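Local coordinates for protein polynucleotide 5'-triphosphatase (PDB 3BGY) that removes the terminal phosphate from the 5'-triphosphate end of mRNA in cap formation, as the N-terminal triphosphatase domain of a larger viral capping enzyme, at residues N217-I221 / N222-S226; N107-S110 / R111-S115; W200-M203 / T204-S207. All coordinates share one frame; numbering follows the deposited sequence. Where two conformers were deposited one is given.

Contact 1 (N217-I221 / N222-S226); sequences NKIDI and NTLES
Asp220 lies alongside Asn222, carboxylate beside side-chain amide, both pointing the same way, their planes 24° apart. One oxygen carries the whole exchange. Asp220 OD1 accepts from the backbone, Asn222 N, at 2.9 Å, met on the anti side and somewhat out of the carboxylate plane, and from Asn222 ND2 at 2.8 Å, met nearly along the C-O axis. A trans chi1 (-171°) carries the carboxylate forward over the first turn of the helix. The bond to Asn222 N closes an Asx turn and makes Asp220 the N-cap, a negative charge where it would favour the helix dipole. Its carbonyl serves the same turn: Asp220 O takes a sound bond from Leu224 N at 3.1 Å and a weak one from Thr223 N, while Glu225 N bonds to Ile221 O. A water links the cap to the third helical residue, 2.9 Å from Asp220 N, which donates to it, and 2.9 Å from Thr223 OG1. Just before the cap, Ile219 reaches past it with its extended CG1 branch, and CD1 touches Leu224 CB at 3.8 Å. These residues, immediately before the N-cap and four after it, form a hydrophobic staple across the helix start. Ile221 turns the other way and packs against Tyr20, Ile23 and Val24 of helix 17-32. Tyr20 OH also bonds Asn222 ND2, and Glu225 OE2 takes the amides of Ile14 and Phe15. Leu224 rests on Phe38 and Val40 of strand 36-42, so this cap begins helix 221-235 between the N-terminal helix and the barrel wall.

Contact 2 (N107-S110 / R111-S115); sequences NDIS and RYIVS
From Asn107 to Val114 the backbone runs as a regular alpha-helix, with Arg111 N, Tyr112 N, Ile113 N and Val114 N each donating to the carbonyl four residues back. The first of these carbonyls is gripped twice by a single residue. Asn107 O accepts from Arg111 N at 3.0 Å and also from Arg111 NE at 3.2 Å, the two donors arriving from opposite faces of the carbonyl plane. The NE bond is straight at its hydrogen (166°), and the oxygen lies in the guanidinium plane, although the donor stands well above the plane of the carbonyl. A bend at chi3 (-70°) folds the arginine back along the helix to make this bond. The side chain of Asn107 meets the same group differently: OD1 sits over one face of the guanidinium, 3.2 Å from Arg111 CZ, with the amide tilted against it and no hydrogen bond to NE. Asp108 comes in obliquely and forms a salt bridge, its OD1 2.6 Å from Arg111 NH2. On the inner side, Ile109 and Ile113 lie side by side, Ile109 CG2 touching Ile113 CG1 at 4.1 Å; both rest on Phe97 of helix 91-101. Tyr112 leads away from the turn to meet the ring of Phe101, while Ile113 also reaches Ile74 and Leu76 of strand 66-77. At the far end Ser115 OG donates to Tyr112 O at 2.7 Å, beside the bond from Ser115 N. The outer face thus gathers three kinds of oxygen, carboxylate, amide and backbone carbonyl, around one guanidinium, a setting that probably stabilises its positive charge and fixes its rotation, while Ile109 and Ile113 bring an apolar side of the helix against helix 91-101 and strand 66-77.

Contact 3 (W200-M203 / T204-S207); sequences WKLM and TVPS
Thr204 turns its hydroxyl back between its own N and carbonyl carbon (chi1 83°), while Lys201 adopts a left-handed backbone conformation (phi 52°) that presents its carbonyl to the turn; the two meet as a pair of bonds on one oxygen. Lys201 O accepts from Thr204 OG1 at 3.0 Å and from Thr204 N at 3.2 Å. Both donors approach from the same face of the carbonyl plane, the hydroxyl moderately tilted from it and the amide well above it, so backbone and side chain of one residue hold the turn together. The lysine chain passes obliquely across the threonine, and its aliphatic root is pressed against the same hydroxyl, with Lys201 CB 3.4 Å from Thr204 OG1. On its other flank Lys201 CG stands over the centre of the Trp200 indole, 4.0 Å above the plane, so that the lysine stem runs between the ring and Thr204. One residue further on, Val205 N donates to Leu202 O at 3.2 Å, again from above the carbonyl plane. Val205 brings its methyls to the carbonyls of the turn: CG2 lies 3.2 Å from Leu202 O, and CG1 is beside Lys201 O. A looser apolar touch links Leu202 CD1 and Val205 CG2 at 4.4 Å. Leu202 is buried against Tyr172 and Tyr174 of strand 169-183, and Met203 also touches Tyr174. Beyond the turn, Val205 O and Ser207 OG both accept from Lys194 NZ. Two successive bonds from a residue to the carbonyl three before it are the signature of a short 3-10 turn; here it is reinforced by a threonine hydroxyl and forms part of the loop that joins strands 186-196 and 208-215 of the triphosphatase beta-barrel.

In the fold
Along the chain, contact 2 comes first, on helix 106-115 between helix 91-101 and strand 122-136. Contact 3 follows in the connection from strand 186-196 to strand 208-215, and contact 1 last, where the chain leaves strand 208-215 and enters helix 221-235. Each closes before the next opens, so none nests or crosses. Contacts 2 and 3 come within about 9 Å at their nearest atoms without touching, and both pack on strand 169-183, sharing Tyr172. Contact 1 lies on the opposite side of the chain's centre, about 40 Å from contact 2 between centres, and ties the C-terminal helix to helix 17-32 and strand 36-42.

Contact 1 (N217-I221 / N222-S226)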
loop_
_atom_site.group_PDB
_atom_site.type_symbol
_atom_site.label_atom_id
_atom_site.label_comp_id
_atom_site.label_asym_id
_atom_site.label_seq_id
_atom_site.Cartn_x
_atom_site.Cartn_y
_atom_site.Cartn_z
ATOM N N ASN A 217 14.273 4.679 -3.159
ATOM C CA ASN A 217 15.587 4.892 -2.514
ATOM C C ASN A 217 15.444 6.177 -1.718
ATOM O O ASN A 217 14.517 6.958 -1.973
ATOM C CB ASN A 217 16.710 5.108 -3.526
ATOM C CG ASN A 217 16.933 3.929 -4.427
ATOM O OD1 ASN A 217 17.226 2.826 -3.961
ATOM N ND2 ASN A 217 16.764 4.139 -5.724
ATOM N N LYS A 218 16.325 6.376 -0.737
ATOM C CA LYS A 218 16.341 7.602 0.093
ATOM C C LYS A 218 16.613 8.801 -0.806
ATOM O O LYS A 218 17.264 8.666 -1.853
ATOM C CB LYS A 218 17.483 7.510 1.131
ATOM C CG LYS A 218 17.649 8.724 2.091
ATOM C CD LYS A 218 19.089 8.868 2.661
ATOM C CE LYS A 218 20.162 8.999 1.561
ATOM N NZ LYS A 218 21.420 9.704 2.012
ATOM N N ILE A 219 16.006 9.933 -0.458
ATOM C CA ILE A 219 16.220 11.195 -1.165
ATOM C C ILE A 219 16.358 12.260 -0.080
ATOM O O ILE A 219 15.983 12.027 1.061
ATOM C CB ILE A 219 15.072 11.607 -2.141
ATOM C CG1 ILE A 219 13.710 11.733 -1.434
ATOM C CG2 ILE A 219 14.972 10.604 -3.282
ATOM C CD1 ILE A 219 12.590 12.208 -2.323
ATOM N N ASP A 220 16.888 13.413 -0.464
ATOM C CA ASP A 220 17.039 14.535 0.464
ATOM C C ASP A 220 15.628 15.035 0.756
ATOM O O ASP A 220 14.785 15.073 -0.123
ATOM C CB ASP A 220 17.833 15.640 -0.228
ATOM C CG ASP A 220 18.233 16.778 0.728
ATOM O OD1 ASP A 220 17.463 17.737 0.884
ATOM O OD2 ASP A 220 19.317 16.684 1.314
ATOM N N ILE A 221 15.392 15.514 1.980
ATOM C CA ILE A 221 14.064 16.032 2.316
ATOM C C ILE A 221 13.618 17.222 1.455
ATOM O O ILE A 221 12.420 17.439 1.241
ATOM C CB ILE A 221 13.989 16.384 3.795
ATOM C CG1 ILE A 221 12.528 16.614 4.213
ATOM C CG2 ILE A 221 14.875 17.565 4.096
ATOM C CD1 ILE A 221 12.349 16.866 5.674
ATOM N N ASN A 222 14.593 18.004 0.979
ATOM C CA ASN A 222 14.266 19.153 0.152
ATOM C C ASN A 222 13.738 18.696 -1.209
ATOM O O ASN A 222 12.853 19.323 -1.773
ATOM C CB ASN A 222 15.462 20.099 0.052
ATOM C CG ASN A 222 15.769 20.734 1.389
ATOM O OD1 ASN A 222 15.016 21.603 1.845
ATOM N ND2 ASN A 222 16.775 20.222 2.078
ATOM N N THR A 223 14.286 17.583 -1.704
ATOM C CA THR A 223 13.782 16.969 -2.952
ATOM C C THR A 223 12.349 16.420 -2.703
ATOM O O THR A 223 11.440 16.598 -3.549
ATOM C CB THR A 223 14.731 15.843 -3.383
ATOM O OG1 THR A 223 16.038 16.389 -3.483
ATOM C CG2 THR A 223 14.351 15.243 -4.727
ATOM N N LEU A 224 12.134 15.809 -1.533
ATOM C CA LEU A 224 10.812 15.276 -1.172
ATOM C C LEU A 224 9.790 16.400 -1.099
ATOM O O LEU A 224 8.703 16.277 -1.668
ATOM C CB LEU A 224 10.865 14.549 0.169
ATOM C CG LEU A 224 9.546 14.032 0.771
ATOM C CD1 LEU A 224 8.995 12.896 -0.083
ATOM C CD2 LEU A 224 9.755 13.578 2.185
ATOM N N GLU A 225 10.186 17.530 -0.496
ATOM C CA GLU A 225 9.268 18.667 -0.344
ATOM C C GLU A 225 8.895 19.211 -1.715
ATOM O O GLU A 225 7.721 19.483 -1.963
ATOM C CB GLU A 225 9.903 19.763 0.533
ATOM C CG GLU A 225 8.923 20.764 1.096
ATOM C CD GLU A 225 9.518 21.603 2.232
ATOM O OE1 GLU A 225 10.748 21.801 2.279
ATOM O OE2 GLU A 225 8.743 22.040 3.102
ATOM N N SER A 226 9.866 19.289 -2.636
ATOM C CA SER A 226 9.605 19.759 -4.007
ATOM C C SER A 226 8.655 18.804 -4.728
ATOM O O SER A 226 7.746 19.236 -5.424
ATOM C CB SER A 226 10.891 19.854 -4.814
ATOM O OG SER A 226 11.707 20.893 -4.319
HETATM O O HOH W 1 17.680 14.010 -3.184
#

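Contact 2 (N107-S110 / R111-S115)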
loop_
_atom_site.group_PDB
_atom_site.type_symbol
_atom_site.label_atom_id
_atom_site.label_comp_id
_atom_site.label_asym_id
_atom_site.label_seq_id
_atom_site.Cartn_x
_atom_site.Cartn_y
_atom_site.Cartn_z
ATOM N N ASN A 107 -11.715 -19.601 9.530
ATOM C CA ASN A 107 -10.562 -20.449 9.853
ATOM C C ASN A 107 -10.067 -21.177 8.603
ATOM O O ASN A 107 -8.855 -21.300 8.422
ATOM C CB ASN A 107 -10.894 -21.464 10.949
ATOM C CG ASN A 107 -9.647 -22.040 11.597
ATOM O OD1 ASN A 107 -9.346 -23.219 11.440
ATOM N ND2 ASN A 107 -8.913 -21.204 12.318
ATOM N N ASP A 108 -10.998 -21.589 7.732
ATOM C CA ASP A 108 -10.682 -22.261 6.451
ATOM C C ASP A 108 -9.956 -21.280 5.541
ATOM O O ASP A 108 -9.017 -21.660 4.838
ATOM C CB ASP A 108 -11.949 -22.705 5.703
ATOM C CG ASP A 108 -12.563 -23.997 6.261
ATOM O OD1 ASP A 108 -11.875 -24.730 6.996
ATOM O OD2 ASP A 108 -13.736 -24.267 5.942
ATOM N N ILE A 109 -10.414 -20.022 5.554
ATOM C CA ILE A 109 -9.799 -18.973 4.750
ATOM C C ILE A 109 -8.387 -18.642 5.250
ATOM O O ILE A 109 -7.446 -18.584 4.436
ATOM C CB ILE A 109 -10.687 -17.684 4.689
ATOM C CG1 ILE A 109 -12.022 -18.012 4.031
ATOM C CG2 ILE A 109 -9.927 -16.531 3.925
ATOM C CD1 ILE A 109 -13.091 -16.927 4.084
ATOM N N SER A 110 -8.220 -18.481 6.562
ATOM C CA SER A 110 -6.909 -18.171 7.139
ATOM C C SER A 110 -5.884 -19.268 6.871
ATOM O O SER A 110 -4.760 -18.990 6.454
ATOM C CB SER A 110 -7.002 -17.946 8.641
ATOM O OG SER A 110 -7.785 -16.814 8.940
ATOM N N ARG A 111 -6.337 -20.517 6.969
ATOM C CA ARG A 111 -5.445 -21.670 6.771
ATOM C C ARG A 111 -5.012 -21.743 5.304
ATOM O O ARG A 111 -3.843 -21.994 5.028
ATOM C CB ARG A 111 -6.132 -22.955 7.235
ATOM C CG ARG A 111 -6.011 -23.144 8.734
ATOM C CD ARG A 111 -6.702 -24.433 9.173
ATOM N NE ARG A 111 -8.151 -24.323 9.049
ATOM C CZ ARG A 111 -9.004 -25.343 9.131
ATOM N NH1 ARG A 111 -8.561 -26.578 9.324
ATOM N NH2 ARG A 111 -10.309 -25.106 9.086
ATOM N N TYR A 112 -5.929 -21.400 4.401
ATOM C CA TYR A 112 -5.654 -21.368 2.962
ATOM C C TYR A 112 -4.660 -20.244 2.685
ATOM O O TYR A 112 -3.660 -20.449 1.995
ATOM C CB TYR A 112 -6.937 -21.169 2.130
ATOM C CG TYR A 112 -6.699 -20.937 0.626
ATOM C CD1 TYR A 112 -6.426 -22.019 -0.249
ATOM C CD2 TYR A 112 -6.708 -19.624 0.077
ATOM C CE1 TYR A 112 -6.170 -21.799 -1.640
ATOM C CE2 TYR A 112 -6.444 -19.398 -1.312
ATOM C CZ TYR A 112 -6.179 -20.487 -2.151
ATOM O OH TYR A 112 -5.927 -20.261 -3.487
ATOM N N ILE A 113 -4.907 -19.072 3.277
ATOM C CA ILE A 113 -4.018 -17.922 3.068
ATOM C C ILE A 113 -2.562 -18.177 3.506
ATOM O O ILE A 113 -1.630 -17.914 2.728
ATOM C CB ILE A 113 -4.633 -16.611 3.693
ATOM C CG1 ILE A 113 -5.920 -16.241 2.961
ATOM C CG2 ILE A 113 -3.646 -15.424 3.645
ATOM C CD1 ILE A 113 -5.776 -15.906 1.455
ATOM N N VAL A 114 -2.361 -18.732 4.700
ATOM C CA VAL A 114 -1.003 -19.024 5.162
ATOM C C VAL A 114 -0.357 -20.230 4.453
ATOM O O VAL A 114 0.851 -20.431 4.572
ATOM C CB VAL A 114 -0.873 -19.179 6.714
ATOM C CG1 VAL A 114 -1.291 -17.897 7.409
ATOM C CG2 VAL A 114 -1.664 -20.388 7.240
ATOM N N SER A 115 -1.148 -20.982 3.687
ATOM C CA SER A 115 -0.638 -22.156 2.960
ATOM C C SER A 115 -0.052 -21.777 1.605
ATOM O O SER A 115 0.723 -22.540 1.033
ATOM C CB SER A 115 -1.745 -23.205 2.756
ATOM O OG SER A 115 -2.559 -22.923 1.614
#

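Contact 3 (W200-M203 / T204-S207)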
loop_
_atom_site.group_PDB
_atom_site.type_symbol
_atom_site.label_atom_id
_atom_site.label_comp_id
_atom_site.label_asym_id
_atom_site.label_seq_id
_atom_site.Cartn_x
_atom_site.Cartn_y
_atom_site.Cartn_z
ATOM N N TRP A 200 -18.734 -11.219 0.333
ATOM C CA TRP A 200 -19.998 -10.922 -0.349
ATOM C C TRP A 200 -20.132 -9.528 -0.936
ATOM O O TRP A 200 -19.988 -8.543 -0.228
ATOM C CB TRP A 200 -21.190 -11.270 0.561
ATOM C CG TRP A 200 -22.572 -11.052 -0.051
ATOM C CD1 TRP A 200 -23.212 -11.858 -0.957
ATOM C CD2 TRP A 200 -23.481 -9.978 0.244
ATOM N NE1 TRP A 200 -24.466 -11.362 -1.234
ATOM C CE2 TRP A 200 -24.665 -10.215 -0.510
ATOM C CE3 TRP A 200 -23.415 -8.836 1.078
ATOM C CZ2 TRP A 200 -25.787 -9.350 -0.452
ATOM C CZ3 TRP A 200 -24.532 -7.968 1.137
ATOM C CH2 TRP A 200 -25.705 -8.239 0.370
ATOM N N LYS A 201 -20.371 -9.500 -2.252
ATOM C CA LYS A 201 -20.550 -8.299 -3.064
ATOM C C LYS A 201 -19.437 -7.274 -2.911
ATOM O O LYS A 201 -19.692 -6.070 -2.919
ATOM C CB LYS A 201 -21.927 -7.668 -2.812
ATOM C CG LYS A 201 -23.049 -8.267 -3.644
ATOM C CD LYS A 201 -24.344 -7.511 -3.416
ATOM C CE LYS A 201 -25.449 -7.982 -4.350
ATOM N NZ LYS A 201 -25.281 -7.463 -5.740
ATOM N N LEU A 202 -18.204 -7.767 -2.773
ATOM C CA LEU A 202 -17.031 -6.892 -2.624
ATOM C C LEU A 202 -16.879 -5.967 -3.824
ATOM O O LEU A 202 -16.661 -4.775 -3.658
ATOM C CB LEU A 202 -15.746 -7.708 -2.452
ATOM C CG LEU A 202 -14.399 -6.959 -2.413
ATOM C CD1 LEU A 202 -14.306 -5.988 -1.258
ATOM C CD2 LEU A 202 -13.297 -7.968 -2.321
ATOM N N MET A 203 -17.015 -6.525 -5.024
ATOM C CA MET A 203 -16.868 -5.767 -6.269
ATOM C C MET A 203 -17.901 -4.659 -6.467
ATOM O O MET A 203 -17.723 -3.806 -7.334
ATOM C CB MET A 203 -16.935 -6.714 -7.478
ATOM C CG MET A 203 -16.039 -7.921 -7.381
ATOM S SD MET A 203 -14.309 -7.530 -7.419
ATOM C CE MET A 203 -13.763 -8.783 -8.602
ATOM N N THR A 204 -18.945 -4.654 -5.635
ATOM C CA THR A 204 -20.037 -3.678 -5.727
ATOM C C THR A 204 -20.014 -2.598 -4.643
ATOM O O THR A 204 -20.836 -1.667 -4.685
ATOM C CB THR A 204 -21.458 -4.352 -5.699
ATOM O OG1 THR A 204 -21.855 -4.606 -4.339
ATOM C CG2 THR A 204 -21.480 -5.646 -6.482
ATOM N N VAL A 205 -19.145 -2.740 -3.639
ATOM C CA VAL A 205 -19.084 -1.723 -2.583
ATOM C C VAL A 205 -18.524 -0.397 -3.147
ATOM O O VAL A 205 -17.724 -0.425 -4.086
ATOM C CB VAL A 205 -18.292 -2.196 -1.310
ATOM C CG1 VAL A 205 -18.862 -3.485 -0.771
ATOM C CG2 VAL A 205 -16.827 -2.341 -1.568
ATOM N N PRO A 206 -19.009 0.770 -2.655
ATOM C CA PRO A 206 -18.477 2.032 -3.186
ATOM C C PRO A 206 -16.972 2.142 -2.978
ATOM O O PRO A 206 -16.434 1.739 -1.945
ATOM C CB PRO A 206 -19.213 3.094 -2.361
ATOM C CG PRO A 206 -20.521 2.443 -2.046
ATOM C CD PRO A 206 -20.130 1.035 -1.721
ATOM N N SER A 207 -16.307 2.650 -3.994
ATOM C CA SER A 207 -14.864 2.808 -3.946
ATOM C C SER A 207 -14.355 3.986 -3.138
ATOM O O SER A 207 -15.071 4.986 -2.987
ATOM C CB SER A 207 -14.339 3.063 -5.368
ATOM O OG SER A 207 -14.447 1.940 -6.223
#